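Photosystem II assembly protein Ycf48 (Thermosynechococcus elongatus, PDB 5OJ5) probably assists early steps in the assembly of photosystem II and the replacement of photodamaged D1, whose C-terminal extension it binds. Local coordinates at residues T54-L59 and N75-E80. Sequence-based numbering, arbitrary orientation.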
loop_
_atom_site.group_PDB
_atom_site.type_symbol
_atom_site.label_atom_id
_atom_site.label_comp_id
_atom_site.label_asym_id
_atom_site.label_seq_id
_atom_site.Cartn_x
_atom_site.Cartn_y
_atom_site.Cartn_z
ATOM N N THR A 54 -2.924 -15.500 -12.671
ATOM C CA THR A 54 -4.173 -14.764 -12.672
ATOM C C THR A 54 -4.004 -13.576 -13.598
ATOM O O THR A 54 -2.880 -13.154 -13.868
ATOM C CB THR A 54 -4.567 -14.267 -11.276
ATOM O OG1 THR A 54 -5.889 -13.724 -11.361
ATOM C CG2 THR A 54 -3.614 -13.175 -10.749
ATOM N N THR A 55 -5.125 -12.989 -14.032
ATOM C CA THR A 55 -5.095 -11.655 -14.620
ATOM C C THR A 55 -5.837 -10.653 -13.754
ATOM O O THR A 55 -6.012 -9.501 -14.177
ATOM C CB THR A 55 -5.636 -11.629 -16.057
ATOM O OG1 THR A 55 -7.035 -11.946 -16.034
ATOM C CG2 THR A 55 -4.887 -12.607 -16.940
ATOM N N ALA A 56 -6.234 -11.044 -12.533
ATOM C CA ALA A 56 -6.854 -10.100 -11.620
ATOM C C ALA A 56 -5.819 -9.143 -11.030
ATOM O O ALA A 56 -4.676 -9.508 -10.774
ATOM C CB ALA A 56 -7.497 -10.869 -10.461
ATOM N N THR A 57 -6.250 -7.913 -10.797
ATOM C CA THR A 57 -5.393 -6.952 -10.108
ATOM C C THR A 57 -5.147 -7.336 -8.652
ATOM O O THR A 57 -6.086 -7.613 -7.908
ATOM C CB THR A 57 -6.082 -5.594 -10.145
ATOM O OG1 THR A 57 -6.276 -5.204 -11.523
ATOM C CG2 THR A 57 -5.313 -4.507 -9.402
ATOM N N ILE A 58 -3.878 -7.356 -8.272
ATOM C CA ILE A 58 -3.464 -7.588 -6.897
ATOM C C ILE A 58 -3.424 -6.266 -6.138
ATOM O O ILE A 58 -2.901 -5.271 -6.644
ATOM C CB ILE A 58 -2.117 -8.328 -6.870
ATOM C CG1 ILE A 58 -2.199 -9.651 -7.657
ATOM C CG2 ILE A 58 -1.668 -8.562 -5.435
ATOM C CD1 ILE A 58 -3.432 -10.492 -7.355
ATOM N N LEU A 59 -3.940 -6.274 -4.911
ATOM C CA LEU A 59 -4.080 -5.062 -4.119
ATOM C C LEU A 59 -3.202 -4.997 -2.891
ATOM O O LEU A 59 -2.905 -3.893 -2.422
ATOM C CB LEU A 59 -5.538 -4.852 -3.746
ATOM C CG LEU A 59 -6.472 -4.686 -4.955
ATOM C CD1 LEU A 59 -7.915 -4.602 -4.459
ATOM C CD2 LEU A 59 -6.094 -3.424 -5.736
ATOM N N ASN A 75 -11.757 -9.841 -7.299
ATOM C CA ASN A 75 -12.417 -11.119 -7.542
ATOM C C ASN A 75 -12.011 -12.178 -6.543
ATOM O O ASN A 75 -11.789 -13.340 -6.892
ATOM C CB ASN A 75 -12.226 -11.558 -8.973
ATOM C CG ASN A 75 -12.839 -10.581 -9.948
ATOM O OD1 ASN A 75 -12.347 -10.448 -11.054
ATOM N ND2 ASN A 75 -13.910 -9.865 -9.535
ATOM N N ALA A 76 -11.919 -11.750 -5.282
ATOM C CA ALA A 76 -11.630 -12.654 -4.174
ATOM C C ALA A 76 -10.336 -13.398 -4.400
ATOM O O ALA A 76 -10.182 -14.527 -3.943
ATOM C CB ALA A 76 -12.818 -13.581 -3.868
ATOM N N THR A 77 -9.378 -12.744 -5.050
ATOM C CA THR A 77 -8.093 -13.399 -5.304
ATOM C C THR A 77 -7.275 -13.519 -4.034
ATOM O O THR A 77 -7.094 -12.542 -3.303
ATOM C CB THR A 77 -7.296 -12.651 -6.377
ATOM O OG1 THR A 77 -8.025 -12.760 -7.606
ATOM C CG2 THR A 77 -5.899 -13.220 -6.584
ATOM N N LEU A 78 -6.720 -14.702 -3.813
ATOM C CA LEU A 78 -5.923 -15.028 -2.644
ATOM C C LEU A 78 -4.837 -15.972 -3.122
ATOM O O LEU A 78 -5.150 -16.997 -3.758
ATOM C CB LEU A 78 -6.833 -15.744 -1.660
ATOM C CG LEU A 78 -6.243 -16.162 -0.335
ATOM C CD1 LEU A 78 -5.705 -14.966 0.473
ATOM C CD2 LEU A 78 -7.247 -16.927 0.528
ATOM N N MET A 79 -3.555 -15.671 -2.854
ATOM C CA MET A 79 -2.482 -16.597 -3.213
ATOM C C MET A 79 -1.472 -16.680 -2.096
ATOM O O MET A 79 -1.269 -15.711 -1.340
ATOM C CB MET A 79 -1.758 -16.207 -4.494
ATOM C CG MET A 79 -2.680 -15.982 -5.672
ATOM S SD MET A 79 -1.724 -15.972 -7.199
ATOM C CE MET A 79 -2.990 -15.642 -8.390
ATOM N N GLU A 80 -0.808 -17.828 -2.009
ATOM C CA GLU A 80 0.131 -18.139 -0.947
ATOM C C GLU A 80 1.493 -18.443 -1.560
ATOM O O GLU A 80 1.583 -19.162 -2.557
ATOM C CB GLU A 80 -0.369 -19.384 -0.191
ATOM C CG GLU A 80 0.467 -19.819 0.989
ATOM C CD GLU A 80 -0.121 -21.005 1.722
ATOM O OE1 GLU A 80 -0.947 -21.736 1.139
ATOM O OE2 GLU A 80 0.251 -21.205 2.911
HETATM O O HOH W 1 -7.553 -14.651 -9.504
#
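Thr77 meets Ala56 and Ile58 with the two branches of its side chain, a worked example of how a threonine can keep its hydroxyl in a polar network while both of its branches touch apolar groups. From CB, the hydroxyl branch is turned beside the backbone N (chi1 -65°), and OG1 comes to 3.5 Å from CB of Ala56. This oxygen is also hydrogen-bonded to the carbonyl oxygen of Val74, just before its own segment, and accepts a hydrogen bond from an ordered water, whose oxygen lies 2.7 Å from Thr77 OG1. The same water is hydrogen-bonded to Thr54 OG1, also at 2.7 Å, and so bridges two hydroxyls that stand 4.4 Å apart, OG1 to OG1. The other branch, CG2, ends 3.8 Å from CD1 of Ile58, and these two side chains run at about a right angle to each other. Thr54 divides its roles similarly: its OG1, anti to the backbone N (chi1 -172°), accepts a nearly straight bond from the backbone N of Ala56, while its CG2 presses on CE of Met79 at 3.5 Å, tighter than usual for two carbons. Met79 reaches this methyl through a chain extended beyond CG, and Pro53 adds to its surroundings. Since strand 69-73 runs between strands 58-63 and 77-81, the contact joins the lead-in and the start of the first strand of a four-stranded antiparallel sheet to the third strand, over one face of that sheet. An ST turn at Thr54 shapes this lead-in, within one blade of the seven-bladed beta-propeller.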